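Local coordinates for protein glycerol kinase, putative (Plasmodium falciparum, PDB 2W40) that probably catalyses the ATP-dependent phosphorylation of glycerol to sn-glycerol 3-phosphate, as a glycerol kinase of the FGGY family, at residues 91-96 with 159-164; 112-117 with 134-139; 155-160 with 209-214; 262-267 with 409-414; 391-396 with 428-433. All coordinates share one frame; numbering follows the deposited sequence.

Contact 1: 91-96 with 159-164. With EDO (1,2-ethanediol), chain B.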
# COMPACT_ATOMS: atom_id res chain seq x y z
N TRP C 91 -28.36 -3.88 25.30
CA TRP C 91 -28.49 -5.13 26.02
C TRP C 91 -29.84 -5.27 26.72
O TRP C 91 -30.59 -4.34 26.83
CB TRP C 91 -27.39 -5.34 27.07
CG TRP C 91 -27.25 -4.33 28.19
CD1 TRP C 91 -27.75 -4.44 29.46
CD2 TRP C 91 -26.45 -3.10 28.19
NE1 TRP C 91 -27.39 -3.37 30.21
CE2 TRP C 91 -26.56 -2.54 29.49
CE3 TRP C 91 -25.71 -2.43 27.23
CZ2 TRP C 91 -25.89 -1.36 29.85
CZ3 TRP C 91 -25.03 -1.24 27.59
CH2 TRP C 91 -25.12 -0.73 28.88
N ASP C 92 -30.15 -6.50 27.13
CA ASP C 92 -31.35 -6.82 27.88
C ASP C 92 -31.18 -6.32 29.34
O ASP C 92 -30.22 -6.70 30.01
CB ASP C 92 -31.61 -8.33 27.92
CG ASP C 92 -32.84 -8.66 28.75
OD1 ASP C 92 -33.91 -8.16 28.45
OD2 ASP C 92 -32.70 -9.49 29.64
N ARG C 93 -32.11 -5.51 29.83
CA ARG C 93 -32.04 -4.97 31.18
C ARG C 93 -31.99 -6.01 32.29
O ARG C 93 -31.19 -5.96 33.23
CB ARG C 93 -33.25 -4.06 31.36
CG ARG C 93 -33.38 -3.41 32.72
CD ARG C 93 -34.33 -2.24 32.70
NE ARG C 93 -35.61 -2.54 32.06
CZ ARG C 93 -36.54 -3.31 32.58
NH1 ARG C 93 -36.36 -3.90 33.76
NH2 ARG C 93 -37.64 -3.52 31.91
N ILE C 94 -32.88 -6.98 32.19
CA ILE C 94 -33.08 -7.93 33.30
C ILE C 94 -31.95 -8.94 33.38
O ILE C 94 -31.43 -9.18 34.48
CB ILE C 94 -34.41 -8.62 33.23
CG1 ILE C 94 -35.53 -7.64 33.47
CG2 ILE C 94 -34.43 -9.79 34.31
CD1 ILE C 94 -35.52 -6.94 34.80
N THR C 95 -31.53 -9.51 32.25
CA THR C 95 -30.42 -10.47 32.23
C THR C 95 -28.98 -9.90 32.01
O THR C 95 -27.99 -10.56 32.34
CB THR C 95 -30.63 -11.51 31.11
OG1 THR C 95 -30.52 -10.89 29.82
CG2 THR C 95 -32.02 -12.23 31.26
N GLY C 96 -28.87 -8.69 31.47
CA GLY C 96 -27.64 -8.13 31.06
C GLY C 96 -27.03 -8.65 29.74
O GLY C 96 -25.93 -8.21 29.36
N ASP C 159 -40.60 -1.63 24.15
CA ASP C 159 -41.15 -2.05 25.41
C ASP C 159 -40.37 -1.74 26.68
O ASP C 159 -40.78 -2.23 27.77
CB ASP C 159 -41.59 -3.50 25.37
CG ASP C 159 -40.49 -4.53 25.41
OD1 ASP C 159 -39.32 -4.12 25.66
OD2 ASP C 159 -40.84 -5.78 25.17
N GLY C 160 -39.26 -1.04 26.53
CA GLY C 160 -38.41 -0.66 27.65
C GLY C 160 -37.63 -1.73 28.33
O GLY C 160 -37.19 -1.57 29.48
N THR C 161 -37.44 -2.83 27.67
CA THR C 161 -36.66 -3.94 28.28
C THR C 161 -35.19 -4.01 27.81
O THR C 161 -34.42 -4.93 28.21
CB THR C 161 -37.36 -5.31 28.00
OG1 THR C 161 -37.42 -5.61 26.61
CG2 THR C 161 -38.84 -5.25 28.58
N ALA C 162 -34.79 -3.04 26.99
CA ALA C 162 -33.40 -2.88 26.57
C ALA C 162 -32.77 -1.69 27.34
O ALA C 162 -33.47 -0.79 27.79
CB ALA C 162 -33.28 -2.63 25.05
N VAL C 163 -31.43 -1.70 27.41
CA VAL C 163 -30.61 -0.55 27.83
C VAL C 163 -29.73 -0.24 26.61
O VAL C 163 -29.09 -1.20 26.01
CB VAL C 163 -29.77 -0.91 29.07
CG1 VAL C 163 -28.89 0.28 29.47
CG2 VAL C 163 -30.61 -1.29 30.24
N ILE C 164 -29.62 1.07 26.26
CA ILE C 164 -28.68 1.51 25.23
C ILE C 164 -27.56 2.22 26.03
O ILE C 164 -27.80 3.19 26.73
CB ILE C 164 -29.29 2.56 24.27
CG1 ILE C 164 -30.58 1.95 23.63
CG2 ILE C 164 -28.30 3.02 23.22
CD1 ILE C 164 -31.24 2.91 22.66
C1 EDO B . -25.82 6.01 24.28
O1 EDO B . -25.43 4.66 24.01
C2 EDO B . -27.06 6.15 25.13
O2 EDO B . -26.79 5.76 26.49

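Contact 2: 112-117 with 134-139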
# COMPACT_ATOMS: atom_id res chain seq x y z
N GLU C 112 -24.18 5.08 4.37
CA GLU C 112 -25.37 5.25 3.52
C GLU C 112 -26.56 5.97 4.22
O GLU C 112 -27.14 6.94 3.67
CB GLU C 112 -25.80 3.90 2.87
CG GLU C 112 -27.14 4.00 2.15
CD GLU C 112 -27.58 2.72 1.42
OE1 GLU C 112 -27.11 1.60 1.74
OE2 GLU C 112 -28.46 2.86 0.54
N LEU C 113 -26.82 5.57 5.47
CA LEU C 113 -27.85 6.18 6.37
C LEU C 113 -27.56 7.60 6.63
O LEU C 113 -28.48 8.45 6.60
CB LEU C 113 -28.07 5.47 7.75
CG LEU C 113 -28.83 4.20 7.78
CD1 LEU C 113 -28.48 3.56 9.20
CD2 LEU C 113 -30.30 4.53 7.53
N VAL C 114 -26.28 7.91 6.94
CA VAL C 114 -25.94 9.33 7.17
C VAL C 114 -26.19 10.22 5.92
O VAL C 114 -26.74 11.27 6.03
CB VAL C 114 -24.48 9.47 7.72
CG1 VAL C 114 -23.98 10.93 7.71
CG2 VAL C 114 -24.35 8.78 9.11
N THR C 115 -25.82 9.74 4.73
CA THR C 115 -26.13 10.41 3.47
C THR C 115 -27.64 10.64 3.33
O THR C 115 -28.09 11.77 3.10
CB THR C 115 -25.57 9.63 2.33
OG1 THR C 115 -24.16 9.56 2.51
CG2 THR C 115 -25.92 10.28 0.94
N GLU C 116 -28.42 9.64 3.65
CA GLU C 116 -29.91 9.74 3.55
C GLU C 116 -30.53 10.75 4.51
O GLU C 116 -31.32 11.67 4.12
CB GLU C 116 -30.53 8.38 3.75
CG GLU C 116 -32.04 8.42 3.79
CD GLU C 116 -32.75 7.27 4.43
OE1 GLU C 116 -32.18 6.21 4.72
OE2 GLU C 116 -33.96 7.47 4.62
N PHE C 117 -30.13 10.64 5.81
CA PHE C 117 -30.66 11.53 6.78
C PHE C 117 -30.16 12.93 6.63
O PHE C 117 -30.90 13.93 6.94
CB PHE C 117 -30.33 11.01 8.20
CG PHE C 117 -31.30 9.96 8.71
CD1 PHE C 117 -31.52 8.82 7.97
CD2 PHE C 117 -32.03 10.16 9.86
CE1 PHE C 117 -32.45 7.87 8.42
CE2 PHE C 117 -32.93 9.23 10.33
CZ PHE C 117 -33.18 8.08 9.60
N PHE C 134 -24.52 15.32 11.65
CA PHE C 134 -24.60 13.86 11.47
C PHE C 134 -23.25 13.39 10.96
O PHE C 134 -22.65 13.98 10.05
CB PHE C 134 -25.67 13.49 10.41
CG PHE C 134 -27.12 13.75 10.83
CD1 PHE C 134 -27.54 13.85 12.17
CD2 PHE C 134 -28.11 13.90 9.87
CE1 PHE C 134 -28.90 14.07 12.54
CE2 PHE C 134 -29.45 14.16 10.29
CZ PHE C 134 -29.84 14.15 11.56
N ASN C 135 -22.85 12.22 11.47
CA ASN C 135 -21.64 11.57 11.05
C ASN C 135 -21.71 10.07 11.34
O ASN C 135 -22.67 9.62 11.93
CB ASN C 135 -20.43 12.27 11.70
CG ASN C 135 -20.47 12.22 13.21
OD1 ASN C 135 -20.79 11.12 13.79
ND2 ASN C 135 -20.07 13.35 13.86
N THR C 136 -20.69 9.35 10.91
CA THR C 136 -20.64 7.91 11.12
C THR C 136 -20.05 7.51 12.46
O THR C 136 -19.95 6.29 12.77
CB THR C 136 -19.84 7.17 10.03
OG1 THR C 136 -18.52 7.66 10.10
CG2 THR C 136 -20.40 7.46 8.61
N TYR C 137 -19.63 8.54 13.21
CA TYR C 137 -18.68 8.45 14.36
C TYR C 137 -19.46 8.31 15.70
O TYR C 137 -19.15 7.42 16.54
CB TYR C 137 -17.86 9.74 14.31
CG TYR C 137 -16.89 10.00 15.44
CD1 TYR C 137 -16.22 8.95 16.11
CD2 TYR C 137 -16.55 11.27 15.73
CE1 TYR C 137 -15.26 9.27 17.15
CE2 TYR C 137 -15.67 11.56 16.75
CZ TYR C 137 -14.98 10.57 17.42
OH TYR C 137 -14.08 10.93 18.41
N PHE C 138 -20.43 9.23 15.93
CA PHE C 138 -21.29 9.23 17.13
C PHE C 138 -22.20 8.03 17.24
O PHE C 138 -22.32 7.30 16.32
CB PHE C 138 -21.97 10.55 17.28
CG PHE C 138 -21.08 11.65 17.86
CD1 PHE C 138 -19.70 11.60 17.78
CD2 PHE C 138 -21.67 12.67 18.58
CE1 PHE C 138 -18.91 12.63 18.37
CE2 PHE C 138 -20.91 13.71 19.16
CZ PHE C 138 -19.53 13.69 18.98
N SER C 139 -22.79 7.80 18.41
CA SER C 139 -23.51 6.54 18.65
C SER C 139 -24.81 6.43 17.83
O SER C 139 -25.21 5.30 17.48
CB SER C 139 -23.89 6.39 20.13
OG SER C 139 -22.76 6.49 20.94

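Contact 3: 155-160 with 209-214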
# COMPACT_ATOMS: atom_id res chain seq x y z
N GLN C 155 -38.04 -4.02 19.13
CA GLN C 155 -39.15 -4.40 20.04
C GLN C 155 -38.83 -4.09 21.52
O GLN C 155 -39.69 -3.72 22.35
CB GLN C 155 -39.42 -5.88 19.85
CG GLN C 155 -40.14 -6.17 18.45
CD GLN C 155 -40.21 -7.64 18.03
OE1 GLN C 155 -40.56 -7.89 16.85
NE2 GLN C 155 -39.85 -8.56 18.88
N LYS C 156 -37.61 -4.38 21.90
CA LYS C 156 -37.19 -4.24 23.30
C LYS C 156 -36.88 -2.79 23.64
O LYS C 156 -37.03 -2.44 24.81
CB LYS C 156 -36.00 -5.12 23.63
CG LYS C 156 -36.29 -6.65 23.67
CD LYS C 156 -35.10 -7.50 23.87
CE LYS C 156 -34.64 -7.44 25.28
NZ LYS C 156 -35.66 -7.75 26.31
N ILE C 157 -36.51 -1.94 22.68
CA ILE C 157 -36.49 -0.48 22.95
C ILE C 157 -37.94 0.01 23.13
O ILE C 157 -38.28 0.64 24.11
CB ILE C 157 -35.78 0.29 21.85
CG1 ILE C 157 -34.27 -0.03 21.88
CG2 ILE C 157 -35.97 1.80 22.04
CD1 ILE C 157 -33.51 0.42 20.64
N ASP C 158 -38.80 -0.42 22.20
CA ASP C 158 -40.19 -0.05 22.31
C ASP C 158 -40.82 -0.42 23.67
O ASP C 158 -41.53 0.40 24.27
CB ASP C 158 -41.06 -0.59 21.18
CG ASP C 158 -40.65 -0.09 19.74
OD1 ASP C 158 -39.78 0.84 19.51
OD2 ASP C 158 -41.21 -0.72 18.79
N ASP C 159 -40.60 -1.63 24.15
CA ASP C 159 -41.15 -2.05 25.41
C ASP C 159 -40.37 -1.74 26.68
O ASP C 159 -40.78 -2.23 27.77
CB ASP C 159 -41.59 -3.50 25.37
CG ASP C 159 -40.49 -4.53 25.41
OD1 ASP C 159 -39.32 -4.12 25.66
OD2 ASP C 159 -40.84 -5.78 25.17
N GLY C 160 -39.26 -1.04 26.53
CA GLY C 160 -38.41 -0.66 27.65
C GLY C 160 -37.63 -1.73 28.33
O GLY C 160 -37.19 -1.57 29.48
N ASN C 209 -35.27 6.91 16.05
CA ASN C 209 -36.28 5.82 16.33
C ASN C 209 -36.20 5.22 17.71
O ASN C 209 -36.60 4.02 17.98
CB ASN C 209 -36.08 4.66 15.32
CG ASN C 209 -36.37 4.99 13.88
OD1 ASN C 209 -36.31 6.13 13.37
ND2 ASN C 209 -36.64 3.93 13.16
N ILE C 210 -35.72 6.03 18.64
CA ILE C 210 -35.67 5.65 20.04
C ILE C 210 -36.99 6.07 20.62
O ILE C 210 -37.12 7.21 21.06
CB ILE C 210 -34.49 6.27 20.80
CG1 ILE C 210 -33.17 5.80 20.15
CG2 ILE C 210 -34.61 5.97 22.28
CD1 ILE C 210 -32.00 6.59 20.53
N THR C 211 -37.98 5.15 20.59
CA THR C 211 -39.36 5.49 20.91
C THR C 211 -39.67 5.53 22.38
O THR C 211 -40.74 6.02 22.79
CB THR C 211 -40.33 4.44 20.29
OG1 THR C 211 -39.93 3.17 20.81
CG2 THR C 211 -40.25 4.39 18.78
N ASN C 212 -38.75 5.02 23.20
CA ASN C 212 -38.96 4.93 24.65
C ASN C 212 -37.66 5.38 25.29
O ASN C 212 -36.66 4.69 25.26
CB ASN C 212 -39.32 3.49 25.01
CG ASN C 212 -39.67 3.32 26.41
OD1 ASN C 212 -39.30 4.15 27.24
ND2 ASN C 212 -40.32 2.18 26.73
N MET C 213 -37.70 6.60 25.80
CA MET C 213 -36.48 7.21 26.31
C MET C 213 -36.02 6.60 27.64
O MET C 213 -34.95 6.91 28.16
CB MET C 213 -36.64 8.74 26.36
CG MET C 213 -36.55 9.36 25.00
SD MET C 213 -36.97 11.07 25.01
CE MET C 213 -35.39 11.84 25.56
N SER C 214 -36.86 5.75 28.24
CA SER C 214 -36.47 5.06 29.43
C SER C 214 -35.32 4.11 29.33
O SER C 214 -34.78 3.71 30.35
CB SER C 214 -37.68 4.36 30.04
OG SER C 214 -37.98 3.13 29.55
O HOH W 1 -42.58 2.79 22.70
O HOH W 2 -37.57 1.32 18.45
O HOH W 3 -37.10 1.03 30.63

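Contact 4: 262-267 with 409-414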
# COMPACT_ATOMS: atom_id res chain seq x y z
N GLY C 262 -8.73 28.26 26.74
CA GLY C 262 -7.69 28.31 25.77
C GLY C 262 -6.57 27.28 25.83
O GLY C 262 -5.75 27.21 24.93
N GLU C 263 -6.48 26.56 26.91
CA GLU C 263 -5.55 25.52 27.02
C GLU C 263 -6.04 24.33 26.18
O GLU C 263 -7.27 24.02 26.17
CB GLU C 263 -5.35 25.06 28.43
CG GLU C 263 -4.69 26.08 29.42
CD GLU C 263 -4.28 25.40 30.70
OE1 GLU C 263 -5.14 25.20 31.58
OE2 GLU C 263 -3.08 24.95 30.76
N ALA C 264 -5.05 23.67 25.59
CA ALA C 264 -5.25 22.56 24.61
C ALA C 264 -4.33 21.39 24.83
O ALA C 264 -3.17 21.56 25.16
CB ALA C 264 -5.10 23.01 23.24
N LYS C 265 -4.86 20.18 24.60
CA LYS C 265 -4.04 18.96 24.63
C LYS C 265 -4.32 18.14 23.38
O LYS C 265 -5.37 18.25 22.75
CB LYS C 265 -4.28 18.16 25.86
CG LYS C 265 -5.71 17.52 25.94
CD LYS C 265 -5.70 16.06 25.37
CE LYS C 265 -7.08 15.44 25.31
NZ LYS C 265 -7.07 14.33 24.36
N CYS C 266 -3.41 17.25 23.10
CA CYS C 266 -3.54 16.28 22.03
C CYS C 266 -3.05 14.93 22.51
O CYS C 266 -1.93 14.82 23.00
CB CYS C 266 -2.80 16.75 20.82
SG CYS C 266 -3.04 15.67 19.41
N THR C 267 -3.92 13.90 22.46
CA THR C 267 -3.61 12.56 22.81
C THR C 267 -3.41 11.73 21.56
O THR C 267 -4.27 11.75 20.67
CB THR C 267 -4.75 11.93 23.71
OG1 THR C 267 -4.96 12.72 24.93
CG2 THR C 267 -4.42 10.51 24.07
N HIS C 409 -0.03 28.79 22.02
CA HIS C 409 1.26 28.97 22.72
C HIS C 409 1.99 27.67 23.04
O HIS C 409 3.24 27.56 22.91
CB HIS C 409 1.10 29.86 23.97
CG HIS C 409 0.84 31.29 23.62
ND1 HIS C 409 1.74 32.05 22.89
CD2 HIS C 409 -0.24 32.08 23.83
CE1 HIS C 409 1.22 33.26 22.68
NE2 HIS C 409 0.02 33.30 23.24
N VAL C 410 1.22 26.65 23.45
CA VAL C 410 1.80 25.34 23.58
C VAL C 410 0.65 24.35 23.30
O VAL C 410 -0.55 24.69 23.52
CB VAL C 410 2.48 25.11 24.86
CG1 VAL C 410 1.47 25.07 26.09
CG2 VAL C 410 3.22 23.84 24.81
N LEU C 411 1.01 23.18 22.77
CA LEU C 411 0.11 22.07 22.67
C LEU C 411 0.67 21.06 23.59
O LEU C 411 1.80 20.62 23.36
CB LEU C 411 0.03 21.54 21.19
CG LEU C 411 -1.02 20.40 20.96
CD1 LEU C 411 -2.45 20.91 21.38
CD2 LEU C 411 -0.91 19.89 19.42
N ARG C 412 -0.07 20.65 24.61
CA ARG C 412 0.37 19.62 25.55
C ARG C 412 -0.05 18.27 24.95
O ARG C 412 -1.24 18.10 24.62
CB ARG C 412 -0.28 19.75 26.92
CG ARG C 412 0.12 21.01 27.60
CD ARG C 412 -0.09 21.00 29.13
NE ARG C 412 0.26 19.75 29.90
CZ ARG C 412 1.44 19.41 30.50
NH1 ARG C 412 2.54 20.18 30.46
NH2 ARG C 412 1.52 18.27 31.17
N CYS C 413 0.86 17.33 24.88
CA CYS C 413 0.69 16.07 24.17
C CYS C 413 1.00 14.92 25.10
O CYS C 413 1.87 14.97 25.97
CB CYS C 413 1.57 15.98 22.89
SG CYS C 413 1.09 17.16 21.58
N ASP C 414 0.29 13.83 24.86
CA ASP C 414 0.48 12.64 25.58
C ASP C 414 0.23 11.42 24.74
O ASP C 414 -0.42 11.47 23.75
CB ASP C 414 -0.44 12.68 26.79
CG ASP C 414 -1.97 12.81 26.42
OD1 ASP C 414 -2.50 13.98 26.24
OD2 ASP C 414 -2.57 11.70 26.27
O HOH W 4 -2.22 24.72 26.06

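Contact 5: 391-396 with 428-433. With EDO (1,2-ethanediol), chain D.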
# COMPACT_ATOMS: atom_id res chain seq x y z
N GLN C 391 -2.80 15.45 9.16
CA GLN C 391 -4.18 15.59 9.61
C GLN C 391 -4.30 16.53 10.85
O GLN C 391 -5.24 17.36 10.94
CB GLN C 391 -4.74 14.18 9.94
CG GLN C 391 -5.12 13.34 8.70
CD GLN C 391 -5.61 12.01 9.14
OE1 GLN C 391 -6.79 11.82 9.30
NE2 GLN C 391 -4.68 11.06 9.40
N LEU C 392 -3.35 16.39 11.77
CA LEU C 392 -3.35 17.22 12.95
C LEU C 392 -3.20 18.68 12.57
O LEU C 392 -3.82 19.56 13.14
CB LEU C 392 -2.27 16.71 13.89
CG LEU C 392 -2.35 17.40 15.25
CD1 LEU C 392 -3.71 17.20 16.00
CD2 LEU C 392 -1.13 17.02 16.11
N ASN C 393 -2.36 18.97 11.56
CA ASN C 393 -2.17 20.33 11.09
C ASN C 393 -3.46 20.96 10.58
O ASN C 393 -3.77 22.12 10.87
CB ASN C 393 -1.14 20.33 9.99
CG ASN C 393 -0.87 21.72 9.48
OD1 ASN C 393 -0.66 22.66 10.26
ND2 ASN C 393 -0.78 21.86 8.12
N GLU C 394 -4.23 20.14 9.86
CA GLU C 394 -5.55 20.62 9.42
C GLU C 394 -6.51 20.99 10.59
O GLU C 394 -7.22 22.01 10.57
CB GLU C 394 -6.23 19.61 8.47
CG GLU C 394 -5.43 19.40 7.23
CD GLU C 394 -6.17 18.65 6.11
OE1 GLU C 394 -7.39 18.34 6.24
OE2 GLU C 394 -5.50 18.38 5.05
N ILE C 395 -6.52 20.17 11.60
CA ILE C 395 -7.21 20.40 12.85
C ILE C 395 -6.74 21.68 13.51
O ILE C 395 -7.58 22.49 13.94
CB ILE C 395 -7.13 19.17 13.79
CG1 ILE C 395 -8.05 18.04 13.25
CG2 ILE C 395 -7.55 19.50 15.23
CD1 ILE C 395 -7.83 16.65 13.90
N VAL C 396 -5.42 21.88 13.59
CA VAL C 396 -4.89 23.10 14.25
C VAL C 396 -5.32 24.35 13.49
O VAL C 396 -5.68 25.39 14.05
CB VAL C 396 -3.39 23.02 14.43
CG1 VAL C 396 -2.83 24.46 14.91
CG2 VAL C 396 -3.08 21.83 15.42
N SER C 428 5.74 18.75 15.28
CA SER C 428 5.98 20.17 15.65
C SER C 428 6.32 20.99 14.43
O SER C 428 5.76 22.09 14.26
CB SER C 428 7.11 20.28 16.67
OG SER C 428 7.29 21.65 17.02
N ASP C 429 7.15 20.40 13.53
CA ASP C 429 7.54 20.99 12.27
C ASP C 429 6.28 21.28 11.38
O ASP C 429 6.03 22.43 10.91
CB ASP C 429 8.47 20.11 11.51
CG ASP C 429 9.85 20.07 12.02
OD1 ASP C 429 10.20 20.86 12.93
OD2 ASP C 429 10.63 19.21 11.49
N ILE C 430 5.45 20.28 11.19
CA ILE C 430 4.31 20.46 10.25
C ILE C 430 3.19 21.29 10.83
O ILE C 430 2.62 22.12 10.10
CB ILE C 430 3.79 19.15 9.78
CG1 ILE C 430 4.80 18.46 8.89
CG2 ILE C 430 2.36 19.23 9.08
CD1 ILE C 430 5.32 19.19 7.57
N ILE C 431 2.85 21.11 12.10
CA ILE C 431 1.78 21.96 12.74
C ILE C 431 2.27 23.35 13.15
O ILE C 431 1.41 24.15 13.61
CB ILE C 431 1.03 21.25 13.91
CG1 ILE C 431 1.84 21.19 15.22
CG2 ILE C 431 0.62 19.81 13.49
CD1 ILE C 431 1.19 20.49 16.42
N ASN C 432 3.60 23.57 13.04
CA ASN C 432 4.32 24.79 13.47
C ASN C 432 3.90 25.32 14.90
O ASN C 432 3.50 26.49 15.06
CB ASN C 432 4.17 25.85 12.43
CG ASN C 432 5.21 27.04 12.59
OD1 ASN C 432 6.30 26.91 13.17
ND2 ASN C 432 4.76 28.25 12.15
N THR C 433 3.97 24.43 15.87
CA THR C 433 3.49 24.67 17.22
C THR C 433 4.42 24.03 18.17
O THR C 433 4.89 22.90 17.92
CB THR C 433 2.04 24.09 17.46
OG1 THR C 433 1.04 24.68 16.54
CG2 THR C 433 1.52 24.33 18.93
C1 EDO D . 6.54 27.82 16.43
O1 EDO D . 7.41 28.05 15.33
C2 EDO D . 6.66 26.34 16.71
O2 EDO D . 7.82 26.03 17.47

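Contact 1: 91-96 with 159-164
Trp91 holds CG between its backbone N and carbonyl carbon, the crowded position (chi1 60°), and so carries its indole over Val163. Val163 points CG1 anti to its backbone N. Its CB lies over the five-membered ring of Trp91, 3.8 Å from the centroid, a CH-pi contact. CG1 reaches further out, over the benzene part, and comes 3.4 Å from Trp91 CZ2. The second branch, CG2, turns toward the indole nitrogen and Arg93 CB. Phe173 and Trp170 add edge-to-face ring contacts to the same indole. Strands 88-92 and 162-166 form a two-stranded antiparallel sheet here. Trp91 and Val163 are its hydrogen-bonded pair: Trp91 N to Val163 O is 2.9 Å, and Val163 N to Trp91 O is 2.8 Å. Asp92 and Ala162 follow as a non-hydrogen-bonded pair. Beyond them Arg93 N meets Thr161 O at 2.9 Å, nearly straight (176°) but from above the carbonyl plane. The Arg93 chain, in one of its two conformers, leaves anti to its N and bends at chi3 (49°). Its NE and NH2 then grip Gly160 O side-on, at 3.2 and 3.1 Å, with that oxygen in the guanidinium plane. Gly160 has positive phi and closes helix 151-158 in a Schellman motif, so the positive group sits by a helix C-terminus, probably a favourable place for it. Asp92 OD2 takes both N and OG1 of Thr95 in an Asx motif. Asp92 OD1 pairs with Lys156, which also bonds Thr161 OG1.

Contact 2: 112-117 with 134-139
Phe134 starts from a CB that lies 4.1 Å from Val114 CG1. Its CG is anti to the carbonyl carbon, which brings one ring edge to Phe117. On the near side of the ring, CD2 is 4.0 Å from Phe117 CB. CE2, one atom further out, is 3.9 Å from the same Phe117 CB. The CE2 edge also faces the backbone, with Phe117 O lying 3.7 Å from Phe134 CE2 and near the ring plane. The Phe117 ring turns to Phe141 instead. It meets Phe141 edge-to-face, and Phe141 meets the Phe134 ring in the same manner, so one residue of helix 140-149 serves both phenylalanines. Val114 and Phe134 run past each other in opposite senses, and Val114 splits its two methyls. CG1 stays by Phe134, while CG2 presses on the backbone, 3.4 Å from Asn135 O. The same CG2 lies 4.2 Å from Thr136 CG2. Asn135 turns away from the helix. Its OD1 accepts from Tyr137 N at 2.9 Å, an Asx turn, and from Phe138 N, which widens it to an Asx motif. There Tyr137 OH is hydrogen-bonded to a bound glycerol. The two segments share no hydrogen bond. They are joined by methyl and ring packing, with one ring edge against a carbonyl oxygen, so the contact rests on fit of shape and not on directed bonds.

Contact 3: 155-160 with 209-214
Asp158 and Thr211 cross obliquely and meet tip to tip. Thr211 holds OG1 between its backbone N and carbonyl carbon (chi1 57°), and the hydroxyl gives its proton to Asp158 OD1 at 2.7 Å. It comes from above the carboxylate plane. Asn212 lies alongside the last helical turn. Its CG is anti to the backbone N (chi1 -175°), which lays the side chain against the carbonyl oxygens. CB is 3.2 Å from Ile157 O. ND2 donates to Asp158 O at 3.3 Å along a nearly straight line (169°), again from above the carbonyl plane. The other end of this amide, OD1, takes Ser214 N at 3.1 Å in an Asx turn, so both ends of the group are used. One water donates to both Asp158 O and Thr211 OG1. Another lies between Gly160 O and Ser214 OG. Away from the polar groups, Ile157 CG2 faces Ile210 CG2 at 4.4 Å, and Ile147 and Ile143 of helix 140-149 extend this apolar patch. Gly160 N bonds back to Ile157 O at 3.1 Å. Asn212 ND2 thus bonds one carbonyl of this helix end, and the 209-214 loop packs on the Schellman end of helix 151-158.

Contact 4: 262-267 with 409-414
The carboxylate of Asp414 is the flat group that meets the neighbouring strand. Thr267 OG1 donates to its OD2 at 2.9 Å, on the syn lone pair, the side of the other oxygen. Thr267 CG2 also crowds that oxygen, 3.1 Å from Asp414 OD2. Asp414 CG takes the crowded position between backbone N and carbonyl carbon (chi1 59°), which turns the group toward Thr267. Lys265 NZ donates to Thr267 OG1 at 2.7 Å and also to Phe273 O, so the hydroxyl stands between ammonium and carboxylate. Lys265 NZ is 5.0 Å from Asp414 OD1, near enough that its charge may favour the ionised acid. Strands 264-268 and 411-414 run parallel in the seven-stranded mixed sheet of the C-terminal actin-like ATPase domain, and their short segments cross at 26°. Arg412 N meets Ala264 O in the carbonyl plane, on a lone pair. Cys266 N follows to Arg412 O at 2.8 Å, and Asp414 N to Cys266 O at 3.1 Å. On the face that carries Cys266 and Cys413, Cys266 CB touches Leu411 CD2 at 3.9 Å and faces Cys413 SG. Before the paired strands, one water accepts from Ala264 N and donates to Val410 O.

Contact 5: 391-396 with 428-433
Asn393 OD1 is the polar atom to follow in this interface, and one donor grips it, Arg485 NH2 of helix 482-500. The same arginine gives its NE to Ile430 O. The shared arginine probably offsets the repulsion between Asn393 OD1 and Ile430 O, 3.3 Å apart. Asn393 CG is anti to the backbone N (chi1 -179°), which brings the amide across the end of helix 421-431. The side chains of Asn393 and Ile430 cross at about a right angle, and Asn393 CB is 3.8 Å from Ile430 CG2. Ile431 does most of the apolar packing. Its CG2 presses on the backbone, 3.6 Å from Asn393 N. Its CG1 takes the crowded position between N and carbonyl carbon (chi1 77°), so CD1 reaches Leu392 CD2 at 4.2 Å. Val396 faces the turn that follows, with CG1 4.2 Å from Thr433 OG1. That hydroxyl donates to Ile431 O at 3.0 Å, and Ser428 OG donates to Thr433 O at 2.9 Å, two bonds that tie the turn to the helix. Asn432 OD1 accepts from a bound ethanediol. Helices 377-403 and 421-431 pack closely here. Leu392 also touches Cys266 and Tyr268 of strand 264-268, while helix 482-500 covers Asn393 with Thr489 and Arg485.

Contacts 1, 2 and 3 belong to the N-terminal family region, contacts 4 and 5 to the C-terminal one. Contacts 1 and 3 have centres about 10 Å apart and share Asp159 and Gly160. Lys156 NZ joins them, 2.8 Å from Asp92 OD1. Contact 2 is nested in the chain loop closed by contact 1, nearest atoms about 6 Å away. Contacts 4 and 5 touch through Leu411 CD2 and Ile431 CD1 at 3.7 Å, so the helix pair packs against the paired strands. In contact 4 the Thr267 side chain is about 7 Å from a bound glycerol. The Asp414 side chain is about 8 Å from Gly416, which binds ADP in another structure; no nucleotide is bound here.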